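Local coordinates for protein polyhedrin (PDB 5A99) that builds the microcrystalline polyhedra of an insect cypovirus, occlusion bodies that probably embed virus particles and protect them outside the host, at residues 111-116 and 185-190; 47-52 and 59-64; 156-161 and 166-171; 34-39 and 231-236. All coordinates share one frame; numbering follows the deposited sequence.

Contact 1 (111-116 and 185-190); sequences FQFIVQ and ISFAVQ
The ring of Phe113 drives one corner into the flat of Phe187, and this is the tight part of a contact between strands of two different sheets. CE1 of Phe113 stands over the centre of the Phe187 ring, and its shortest approach is to CG of Phe187 at 3.4 Å. Beside it, CZ of Phe113 lies 3.6 Å from the same CG. The rings are neither stacked nor at right angles: their planes meet at 47° and the centroids are 4.7 Å apart. Phe113 swings CG away from its own backbone N (chi1 179°), which carries the ring far enough to bridge a gap of 9.3 Å between the CA atoms of Phe113 and Phe187. Phenylalanine suits both places, being long, flat and without a polar atom to satisfy.

One pair further along the strands the packing is slacker. Val115 CG1 and Val189 CG1 merely approach to 4.2 Å, the two methyls coming from facing strands. Here the CA atoms of Val115 and Val189 are closer, at 7.9 Å, so short branched residues are enough. Beyond them the partly exposed Gln190 leaves the apolar interior, its amide bonded to Tyr200 and Asp120.

No hydrogen bond joins the two segments, and what passes between them is apolar packing, as expected between the layers of a beta sandwich. Phe126 of strand 125-129 stacks on Phe113, Ile57 and Arg59 of strand 56-61 touch Phe187, and strands 33-40 and 164-173 flank segment 111-116 within its own sheet.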
# COMPACT_ATOMS: atom_id res chain seq x y z
N PHE A 111 13.36 17.31 -8.94
CA PHE A 111 13.56 15.98 -8.39
C PHE A 111 14.87 15.35 -8.88
O PHE A 111 15.43 15.75 -9.92
CB PHE A 111 12.39 15.07 -8.80
CG PHE A 111 12.42 14.67 -10.25
CD1 PHE A 111 13.18 13.58 -10.66
CD2 PHE A 111 11.73 15.40 -11.21
CE1 PHE A 111 13.23 13.22 -12.00
CE2 PHE A 111 11.78 15.03 -12.55
CZ PHE A 111 12.53 13.94 -12.94
N GLN A 112 15.35 14.36 -8.13
CA GLN A 112 16.36 13.44 -8.63
C GLN A 112 15.91 12.02 -8.30
O GLN A 112 15.55 11.70 -7.16
CB GLN A 112 17.75 13.73 -8.03
CG GLN A 112 18.78 12.63 -8.33
CD GLN A 112 20.22 13.00 -8.00
OE1 GLN A 112 21.16 12.33 -8.43
NE2 GLN A 112 20.41 14.05 -7.21
N PHE A 113 15.88 11.17 -9.32
CA PHE A 113 15.48 9.78 -9.15
C PHE A 113 16.72 8.91 -9.32
O PHE A 113 17.42 9.03 -10.33
CB PHE A 113 14.39 9.43 -10.17
CG PHE A 113 13.92 8.00 -10.11
CD1 PHE A 113 13.28 7.51 -8.98
CD2 PHE A 113 14.11 7.15 -11.19
CE1 PHE A 113 12.82 6.20 -8.93
CE2 PHE A 113 13.66 5.83 -11.14
CZ PHE A 113 13.02 5.36 -10.00
N ILE A 114 17.00 8.08 -8.32
CA ILE A 114 18.19 7.24 -8.32
C ILE A 114 17.85 5.79 -8.02
O ILE A 114 17.19 5.48 -7.02
CB ILE A 114 19.24 7.71 -7.28
CG1 ILE A 114 19.55 9.19 -7.46
CG2 ILE A 114 20.53 6.89 -7.40
CD1 ILE A 114 20.11 9.84 -6.23
N VAL A 115 18.30 4.91 -8.91
CA VAL A 115 18.18 3.47 -8.71
C VAL A 115 19.59 2.93 -8.49
O VAL A 115 20.54 3.37 -9.14
CB VAL A 115 17.51 2.77 -9.90
CG1 VAL A 115 16.07 3.25 -10.04
CG2 VAL A 115 18.29 3.02 -11.19
N GLN A 116 19.72 2.03 -7.54
CA GLN A 116 21.01 1.48 -7.15
C GLN A 116 20.89 -0.01 -6.84
O GLN A 116 19.89 -0.45 -6.29
CB GLN A 116 21.55 2.21 -5.93
CG GLN A 116 22.89 1.66 -5.44
CD GLN A 116 23.42 2.41 -4.20
OE1 GLN A 116 23.34 3.63 -4.12
NE2 GLN A 116 23.96 1.66 -3.25
N ILE A 185 3.66 10.96 -9.08
CA ILE A 185 4.84 10.24 -9.53
C ILE A 185 4.73 8.73 -9.35
O ILE A 185 4.42 8.24 -8.26
CB ILE A 185 6.10 10.76 -8.83
CG1 ILE A 185 6.42 12.18 -9.30
CG2 ILE A 185 7.29 9.87 -9.12
CD1 ILE A 185 7.45 12.87 -8.45
N SER A 186 4.97 8.02 -10.45
CA SER A 186 5.00 6.55 -10.49
C SER A 186 6.37 6.06 -10.98
O SER A 186 6.95 6.64 -11.90
CB SER A 186 3.89 6.02 -11.40
OG SER A 186 2.64 6.59 -11.06
N PHE A 187 6.90 5.00 -10.37
CA PHE A 187 8.10 4.36 -10.90
C PHE A 187 8.17 2.86 -10.57
O PHE A 187 7.41 2.34 -9.74
CB PHE A 187 9.37 5.10 -10.46
CG PHE A 187 9.57 5.15 -8.98
CD1 PHE A 187 10.04 4.04 -8.29
CD2 PHE A 187 9.32 6.31 -8.27
CE1 PHE A 187 10.24 4.08 -6.92
CE2 PHE A 187 9.52 6.36 -6.91
CZ PHE A 187 9.97 5.25 -6.23
N ALA A 188 9.05 2.18 -11.27
CA ALA A 188 9.25 0.75 -11.08
C ALA A 188 10.65 0.39 -11.50
O ALA A 188 11.25 1.03 -12.36
CB ALA A 188 8.26 -0.04 -11.87
N VAL A 189 11.15 -0.66 -10.87
CA VAL A 189 12.42 -1.24 -11.25
C VAL A 189 12.54 -2.61 -10.59
O VAL A 189 12.10 -2.79 -9.45
CB VAL A 189 13.60 -0.32 -10.83
CG1 VAL A 189 13.54 0.03 -9.36
CG2 VAL A 189 14.93 -0.97 -11.18
N GLN A 190 13.12 -3.57 -11.31
CA GLN A 190 13.38 -4.90 -10.76
C GLN A 190 14.87 -5.17 -10.83
O GLN A 190 15.61 -4.50 -11.57
CB GLN A 190 12.61 -5.98 -11.55
CG GLN A 190 13.07 -6.14 -12.98
CD GLN A 190 12.45 -7.34 -13.69
OE1 GLN A 190 11.62 -8.07 -13.13
NE2 GLN A 190 12.87 -7.56 -14.93

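Contact 2 (47-52 and 59-64); sequences QIIRAQ and RSYNWD
A beta-arch brings these segments together: strand 46-53 of the larger sheet turns directly into strand 56-61 of the smaller one, and the two face each other through side chains instead of pairing by backbone bonds. The axes of 47-52 and 59-61 come within 9.9 Å and run nearly antiparallel, at 158°. Tyr61 reaches across that gap and lies alongside Ile49, the two side chains coming from opposite strands, with Ile49 CG2 3.7 Å from Tyr61 CE1. A tyrosine fits because its ring can pack on isoleucine while its hydroxyl carries on to a hydrogen bond with Asp217.

Nearer the turn the strands are closer, and Ala51 is small enough to leave room for Arg59. The arginine chain bends at its second torsion (chi2 -76°), bringing NE to 3.6 Å from Ala51 CB. That same NE forms a salt bridge with Asp217, so one carboxylate serves both residues of strand 56-61 and would probably offset the positive charge of Arg59. At the guanidinium edge a water sits in plane, accepting from Arg59 NH2 at 3.0 Å and from Gln52 N, also at 3.0 Å.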
# COMPACT_ATOMS: atom_id res chain seq x y z
N GLN A 47 13.21 16.54 0.59
CA GLN A 47 12.42 15.41 1.04
C GLN A 47 12.88 14.17 0.27
O GLN A 47 12.84 14.14 -0.96
CB GLN A 47 10.93 15.65 0.83
CG GLN A 47 10.09 14.48 1.29
CD GLN A 47 8.62 14.81 1.38
OE1 GLN A 47 7.96 14.48 2.37
NE2 GLN A 47 8.08 15.44 0.34
N ILE A 48 13.33 13.16 1.01
CA ILE A 48 13.82 11.92 0.44
C ILE A 48 12.81 10.81 0.68
O ILE A 48 12.34 10.60 1.80
CB ILE A 48 15.19 11.52 1.06
CG1 ILE A 48 16.19 12.66 0.87
CG2 ILE A 48 15.73 10.23 0.44
CD1 ILE A 48 17.61 12.35 1.35
N ILE A 49 12.46 10.11 -0.39
CA ILE A 49 11.62 8.93 -0.30
C ILE A 49 12.45 7.78 -0.84
O ILE A 49 12.90 7.81 -1.98
CB ILE A 49 10.33 9.10 -1.14
CG1 ILE A 49 9.50 10.26 -0.60
CG2 ILE A 49 9.49 7.84 -1.11
CD1 ILE A 49 8.31 10.58 -1.44
N ARG A 50 12.70 6.78 0.01
CA ARG A 50 13.40 5.58 -0.43
C ARG A 50 12.49 4.38 -0.43
O ARG A 50 11.88 4.02 0.59
CB ARG A 50 14.61 5.26 0.44
CG ARG A 50 15.38 4.04 -0.07
CD ARG A 50 16.58 3.71 0.79
NE ARG A 50 16.24 2.94 1.99
CZ ARG A 50 16.61 3.29 3.23
NH1 ARG A 50 17.28 4.42 3.43
NH2 ARG A 50 16.30 2.50 4.27
N ALA A 51 12.44 3.73 -1.58
CA ALA A 51 11.81 2.42 -1.71
C ALA A 51 12.92 1.39 -1.85
O ALA A 51 13.98 1.67 -2.43
CB ALA A 51 10.93 2.39 -2.92
N GLN A 52 12.67 0.20 -1.34
CA GLN A 52 13.65 -0.87 -1.43
C GLN A 52 12.99 -2.23 -1.36
O GLN A 52 11.93 -2.40 -0.74
CB GLN A 52 14.69 -0.74 -0.31
CG GLN A 52 14.16 -1.08 1.07
CD GLN A 52 15.14 -0.73 2.19
OE1 GLN A 52 15.89 0.24 2.10
NE2 GLN A 52 15.13 -1.53 3.26
N ARG A 59 6.04 1.54 -7.32
CA ARG A 59 5.55 2.56 -6.40
C ARG A 59 4.85 3.68 -7.12
O ARG A 59 5.21 4.02 -8.25
CB ARG A 59 6.70 3.18 -5.60
CG ARG A 59 7.51 2.18 -4.82
CD ARG A 59 6.80 1.72 -3.57
NE ARG A 59 7.69 0.89 -2.76
CZ ARG A 59 7.90 -0.41 -2.98
NH1 ARG A 59 7.26 -1.04 -3.96
NH2 ARG A 59 8.74 -1.08 -2.20
N SER A 60 3.88 4.29 -6.46
CA SER A 60 3.31 5.53 -6.97
C SER A 60 3.01 6.46 -5.80
O SER A 60 2.76 6.02 -4.66
CB SER A 60 2.07 5.27 -7.85
OG SER A 60 1.04 4.62 -7.12
N TYR A 61 3.09 7.75 -6.08
CA TYR A 61 2.92 8.77 -5.06
C TYR A 61 1.98 9.83 -5.58
O TYR A 61 2.17 10.38 -6.67
CB TYR A 61 4.28 9.35 -4.67
CG TYR A 61 5.23 8.28 -4.21
CD1 TYR A 61 5.27 7.88 -2.88
CD2 TYR A 61 6.07 7.64 -5.11
CE1 TYR A 61 6.13 6.87 -2.46
CE2 TYR A 61 6.93 6.64 -4.70
CZ TYR A 61 6.95 6.26 -3.38
OH TYR A 61 7.82 5.26 -2.99
N ASN A 62 0.92 10.08 -4.83
CA ASN A 62 0.01 11.14 -5.19
C ASN A 62 0.62 12.49 -4.78
O ASN A 62 1.58 12.53 -4.01
CB ASN A 62 -1.35 10.92 -4.52
CG ASN A 62 -2.43 11.76 -5.14
OD1 ASN A 62 -2.32 12.18 -6.29
ND2 ASN A 62 -3.49 12.01 -4.38
N TRP A 63 0.06 13.57 -5.31
CA TRP A 63 0.56 14.92 -5.05
C TRP A 63 0.74 15.19 -3.55
O TRP A 63 1.73 15.79 -3.13
CB TRP A 63 -0.39 15.94 -5.67
CG TRP A 63 -0.03 17.40 -5.50
CD1 TRP A 63 0.77 18.14 -6.32
CD2 TRP A 63 -0.48 18.28 -4.47
NE1 TRP A 63 0.85 19.43 -5.86
CE2 TRP A 63 0.10 19.55 -4.73
CE3 TRP A 63 -1.31 18.12 -3.35
CZ2 TRP A 63 -0.13 20.65 -3.91
CZ3 TRP A 63 -1.54 19.22 -2.54
CH2 TRP A 63 -0.95 20.47 -2.82
N ASP A 64 -0.22 14.75 -2.75
CA ASP A 64 -0.19 15.03 -1.32
C ASP A 64 0.79 14.11 -0.57
O ASP A 64 0.99 14.26 0.63
CB ASP A 64 -1.59 14.95 -0.71
CG ASP A 64 -2.10 13.52 -0.58
OD1 ASP A 64 -1.80 12.69 -1.46
OD2 ASP A 64 -2.81 13.24 0.42
O HOH W 1 10.07 0.25 0.20

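Contact 3 (156-161 and 166-171); sequences MRPIRY and MAWSYV
Met156 crosses Trp168 and Tyr170 at about a right angle, its thioether packed against the CB atoms of both. The chain runs straight to sulfur and bends only at its last torsion (chi3 90°), placing SD 3.9 Å from Trp168 CB and turning CE to 3.9 Å from Tyr170 CB. On the same face as Trp168, Pro158 leans obliquely on the indole, CG being 3.8 Å from Trp168 CD1. The other face carries Ile159 beside Ala167, where a methyl leaves space for the branched neighbour. At the far end Met166 crosses Tyr161 obliquely, with its sulfur at the ring edge in a Met-aromatic contact.

Segments 156-161 and 166-171 form a beta hairpin. Arg157 N and Ser169 N each bond to the other residue's carbonyl, and Ile159 N donates to Ala167 O at 2.7 Å. Ile159 O faces two residues, accepting from Met166 N at 3.1 Å and more weakly from Ala167 N: a classic bulge. Proline fits position 158 because the pair it makes with Trp168 is non-hydrogen-bonded and needs no N-H from it. The chemistry thus divides in two: backbone bonds fix the register, and apolar contacts, chiefly of methionine, proline and aromatic side chains, add to them.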
# COMPACT_ATOMS: atom_id res chain seq x y z
N MET A 156 19.62 8.22 -18.10
CA MET A 156 20.19 8.37 -16.77
C MET A 156 21.71 8.48 -16.86
O MET A 156 22.32 8.10 -17.86
CB MET A 156 19.80 7.21 -15.86
CG MET A 156 18.30 6.95 -15.83
SD MET A 156 17.84 5.58 -14.76
CE MET A 156 17.60 6.45 -13.23
N ARG A 157 22.29 9.02 -15.80
CA ARG A 157 23.73 9.16 -15.69
C ARG A 157 24.21 8.31 -14.53
O ARG A 157 23.81 8.52 -13.38
CB ARG A 157 24.15 10.62 -15.50
CG ARG A 157 23.99 11.47 -16.75
CD ARG A 157 24.43 12.90 -16.51
NE ARG A 157 25.85 13.00 -16.14
CZ ARG A 157 26.31 13.72 -15.12
NH1 ARG A 157 25.48 14.39 -14.34
NH2 ARG A 157 27.61 13.78 -14.87
N PRO A 158 25.05 7.33 -14.84
CA PRO A 158 25.53 6.38 -13.85
C PRO A 158 26.43 7.04 -12.82
O PRO A 158 27.03 8.09 -13.09
CB PRO A 158 26.35 5.39 -14.68
CG PRO A 158 25.95 5.61 -16.08
CD PRO A 158 25.59 7.05 -16.17
N ILE A 159 26.51 6.42 -11.65
CA ILE A 159 27.43 6.84 -10.61
C ILE A 159 28.31 5.64 -10.27
O ILE A 159 27.81 4.52 -10.11
CB ILE A 159 26.70 7.30 -9.34
CG1 ILE A 159 25.73 8.44 -9.65
CG2 ILE A 159 27.71 7.73 -8.26
CD1 ILE A 159 24.82 8.80 -8.48
N ARG A 160 29.62 5.87 -10.19
CA ARG A 160 30.57 4.78 -10.08
C ARG A 160 31.11 4.62 -8.66
O ARG A 160 31.23 5.59 -7.91
CB ARG A 160 31.72 4.96 -11.09
CG ARG A 160 31.27 4.90 -12.56
CD ARG A 160 32.43 5.10 -13.55
NE ARG A 160 32.88 3.82 -14.11
CZ ARG A 160 32.67 3.42 -15.37
NH1 ARG A 160 32.03 4.20 -16.23
NH2 ARG A 160 33.12 2.24 -15.76
N TYR A 161 31.42 3.38 -8.32
CA TYR A 161 31.99 3.03 -7.03
C TYR A 161 33.07 2.00 -7.31
O TYR A 161 32.80 0.93 -7.87
CB TYR A 161 30.89 2.46 -6.15
CG TYR A 161 31.30 1.97 -4.78
CD1 TYR A 161 31.74 2.85 -3.80
CD2 TYR A 161 31.18 0.63 -4.44
CE1 TYR A 161 32.09 2.40 -2.54
CE2 TYR A 161 31.52 0.17 -3.18
CZ TYR A 161 31.97 1.06 -2.23
OH TYR A 161 32.31 0.60 -0.97
N MET A 166 27.20 1.46 -10.40
CA MET A 166 26.36 0.78 -9.43
C MET A 166 25.09 1.55 -9.06
O MET A 166 24.22 1.03 -8.33
CB MET A 166 27.19 0.42 -8.19
CG MET A 166 28.39 -0.47 -8.54
SD MET A 166 29.05 -1.45 -7.18
CE MET A 166 28.55 -0.46 -5.81
N ALA A 167 24.96 2.76 -9.58
CA ALA A 167 23.73 3.52 -9.41
C ALA A 167 23.51 4.42 -10.62
O ALA A 167 24.46 4.77 -11.32
CB ALA A 167 23.78 4.33 -8.14
N TRP A 168 22.26 4.78 -10.86
CA TRP A 168 21.89 5.59 -12.00
C TRP A 168 20.93 6.72 -11.61
O TRP A 168 19.96 6.53 -10.86
CB TRP A 168 21.27 4.70 -13.08
CG TRP A 168 22.22 3.69 -13.61
CD1 TRP A 168 22.93 3.77 -14.78
CD2 TRP A 168 22.60 2.43 -13.01
NE1 TRP A 168 23.71 2.66 -14.95
CE2 TRP A 168 23.53 1.82 -13.88
CE3 TRP A 168 22.24 1.78 -11.83
CZ2 TRP A 168 24.10 0.58 -13.60
CZ3 TRP A 168 22.82 0.55 -11.56
CH2 TRP A 168 23.74 -0.03 -12.44
N SER A 169 21.21 7.91 -12.15
CA SER A 169 20.50 9.11 -11.74
C SER A 169 19.80 9.85 -12.88
O SER A 169 20.36 10.04 -13.97
CB SER A 169 21.49 10.06 -11.06
OG SER A 169 20.96 11.36 -10.96
N TYR A 170 18.59 10.28 -12.59
CA TYR A 170 17.76 11.05 -13.51
C TYR A 170 17.21 12.26 -12.76
O TYR A 170 16.77 12.13 -11.61
CB TYR A 170 16.62 10.17 -14.01
CG TYR A 170 15.80 10.71 -15.15
CD1 TYR A 170 16.37 10.91 -16.40
CD2 TYR A 170 14.46 11.00 -14.99
CE1 TYR A 170 15.61 11.39 -17.46
CE2 TYR A 170 13.70 11.49 -16.03
CZ TYR A 170 14.28 11.69 -17.26
OH TYR A 170 13.52 12.17 -18.30
N VAL A 171 17.24 13.43 -13.39
CA VAL A 171 16.75 14.64 -12.76
C VAL A 171 15.87 15.47 -13.69
O VAL A 171 15.93 15.36 -14.92
CB VAL A 171 17.92 15.53 -12.23
CG1 VAL A 171 18.90 14.71 -11.41
CG2 VAL A 171 18.65 16.22 -13.37

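Contact 4 (34-39 and 231-236); sequences YAHLVL and NYWTRF
His36 and Tyr232 share the one hydrogen bond of this contact, between His36 NE2 and Tyr232 OH at 2.6 Å. The hydroxyl lies at the edge of the imidazole, in its plane, and either partner could be the donor. Tyr232 OH also accepts from Arg50 NH1, so two residues of adjoining strands grip one buried oxygen; the nearby guanidinium would probably discourage a second proton on His36. The two rings meet rim to rim, almost perpendicular.

The aromatic contacts continue with Trp233, whose indole edge points at the face of His36. Trp233 CZ3 stands 3.7 Å above the imidazole plane, over its centre, and CH2 of Trp233 comes within 3.6 Å of His36 CD2. This is an edge-to-face pair, with planes at 58°. Histidine serves both partners, offering a nitrogen at its rim to the phenol and a flat face to the indole. The two consecutive residues reach it with different first torsions: Tyr232 extends at -175°, while Trp233 turns to -59°.

The cluster fastens helix 225-236 to the larger sheet of the sandwich, on the face turned from strand 184-190, which is met instead by Ala35 and Leu37. Tyr238, a little further along the chain, adds its ring edge-to-face with His36.

Apolar packing completes the contact. Val38 CG2 lies 3.6 Å from Trp233 CZ2, near the plane of the indole and at its edge; valine, compact and branched, presents a methyl to that edge. Tyr240 stacks on the same tryptophan.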
# COMPACT_ATOMS: atom_id res chain seq x y z
N TYR A 34 17.53 -0.47 -4.72
CA TYR A 34 17.08 0.76 -4.09
C TYR A 34 16.59 1.74 -5.14
O TYR A 34 17.14 1.83 -6.25
CB TYR A 34 18.20 1.40 -3.26
CG TYR A 34 18.70 0.53 -2.14
CD1 TYR A 34 18.01 0.45 -0.94
CD2 TYR A 34 19.85 -0.23 -2.29
CE1 TYR A 34 18.45 -0.36 0.07
CE2 TYR A 34 20.30 -1.03 -1.28
CZ TYR A 34 19.60 -1.08 -0.09
OH TYR A 34 20.05 -1.89 0.92
N ALA A 35 15.54 2.46 -4.78
CA ALA A 35 14.98 3.51 -5.59
C ALA A 35 14.71 4.73 -4.69
O ALA A 35 13.90 4.66 -3.77
CB ALA A 35 13.70 3.04 -6.26
N HIS A 36 15.40 5.82 -4.98
CA HIS A 36 15.24 7.06 -4.22
C HIS A 36 14.53 8.10 -5.06
O HIS A 36 14.92 8.37 -6.19
CB HIS A 36 16.59 7.63 -3.81
CG HIS A 36 17.18 7.00 -2.59
ND1 HIS A 36 18.07 5.95 -2.66
CD2 HIS A 36 17.03 7.29 -1.28
CE1 HIS A 36 18.43 5.61 -1.43
NE2 HIS A 36 17.81 6.40 -0.58
N LEU A 37 13.48 8.68 -4.49
CA LEU A 37 12.88 9.85 -5.08
C LEU A 37 13.24 11.02 -4.19
O LEU A 37 12.82 11.10 -3.03
CB LEU A 37 11.36 9.67 -5.21
CG LEU A 37 10.59 10.86 -5.79
CD1 LEU A 37 11.18 11.32 -7.11
CD2 LEU A 37 9.11 10.49 -5.95
N VAL A 38 14.07 11.91 -4.72
CA VAL A 38 14.56 13.04 -3.95
C VAL A 38 13.87 14.29 -4.45
O VAL A 38 13.93 14.62 -5.64
CB VAL A 38 16.07 13.22 -4.11
CG1 VAL A 38 16.59 14.39 -3.23
CG2 VAL A 38 16.78 11.93 -3.80
N LEU A 39 13.21 14.99 -3.55
CA LEU A 39 12.45 16.18 -3.92
C LEU A 39 13.11 17.42 -3.34
O LEU A 39 13.29 17.54 -2.12
CB LEU A 39 11.01 16.06 -3.43
CG LEU A 39 10.35 14.78 -3.94
CD1 LEU A 39 9.04 14.49 -3.24
CD2 LEU A 39 10.14 14.89 -5.44
N ASN A 231 24.65 13.28 6.29
CA ASN A 231 23.94 12.48 7.28
C ASN A 231 23.18 11.28 6.71
O ASN A 231 22.61 10.50 7.47
CB ASN A 231 22.97 13.38 8.05
CG ASN A 231 23.69 14.39 8.92
OD1 ASN A 231 24.93 14.43 8.99
ND2 ASN A 231 22.92 15.24 9.57
N TYR A 232 23.20 11.14 5.40
CA TYR A 232 22.40 10.11 4.75
C TYR A 232 23.17 9.40 3.63
O TYR A 232 23.49 8.23 3.74
CB TYR A 232 21.12 10.73 4.19
CG TYR A 232 20.16 9.73 3.61
CD1 TYR A 232 19.21 9.09 4.41
CD2 TYR A 232 20.20 9.42 2.26
CE1 TYR A 232 18.33 8.17 3.87
CE2 TYR A 232 19.32 8.50 1.71
CZ TYR A 232 18.40 7.86 2.51
OH TYR A 232 17.53 6.94 1.94
N TRP A 233 23.47 10.12 2.56
CA TRP A 233 24.02 9.49 1.38
C TRP A 233 25.35 8.79 1.68
O TRP A 233 25.47 7.58 1.47
CB TRP A 233 24.17 10.51 0.25
CG TRP A 233 22.86 11.13 -0.12
CD1 TRP A 233 22.46 12.40 0.16
CD2 TRP A 233 21.77 10.51 -0.82
NE1 TRP A 233 21.20 12.62 -0.33
CE2 TRP A 233 20.75 11.47 -0.94
CE3 TRP A 233 21.56 9.24 -1.36
CZ2 TRP A 233 19.53 11.20 -1.56
CZ3 TRP A 233 20.35 8.97 -1.98
CH2 TRP A 233 19.35 9.94 -2.07
N THR A 234 26.33 9.53 2.17
CA THR A 234 27.63 8.95 2.49
C THR A 234 27.52 7.94 3.64
O THR A 234 28.10 6.86 3.59
CB THR A 234 28.67 10.03 2.82
OG1 THR A 234 28.22 10.84 3.91
CG2 THR A 234 28.90 10.91 1.61
N ARG A 235 26.72 8.28 4.64
CA ARG A 235 26.54 7.44 5.82
C ARG A 235 26.02 6.03 5.50
O ARG A 235 26.50 5.05 6.07
CB ARG A 235 25.57 8.13 6.78
CG ARG A 235 24.90 7.20 7.79
CD ARG A 235 24.13 8.01 8.83
NE ARG A 235 25.05 8.88 9.56
CZ ARG A 235 25.83 8.46 10.54
NH1 ARG A 235 25.78 7.19 10.91
NH2 ARG A 235 26.65 9.31 11.14
N PHE A 236 25.05 5.96 4.60
CA PHE A 236 24.32 4.72 4.33
C PHE A 236 24.79 4.00 3.07
O PHE A 236 24.26 2.96 2.70
CB PHE A 236 22.81 5.01 4.23
CG PHE A 236 22.20 5.54 5.51
CD1 PHE A 236 22.42 4.89 6.72
CD2 PHE A 236 21.43 6.69 5.51
CE1 PHE A 236 21.87 5.39 7.89
CE2 PHE A 236 20.89 7.19 6.68
CZ PHE A 236 21.11 6.54 7.87

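Overall arrangement
From the N terminus, segment 34-39 opens contact 4, which closes only near the C terminus at 231-236; the other three contacts lie within that span. Contact 2 closes first, a short arch between 47-52 and 59-64. Contact 1 opens next at 111-116 and closes at 185-190, enclosing the hairpin of contact 3. No two loops cross. Contacts 1 and 2 both join the six-stranded sheet to the three-stranded one and touch through neighbouring strands 184-190 and 56-61. Contact 3 forms one border of the larger sheet within the chain, while contact 4 adds the last helix to its outer face. Contacts 1 and 2 touch the second subunit, and segments of all four reach the third.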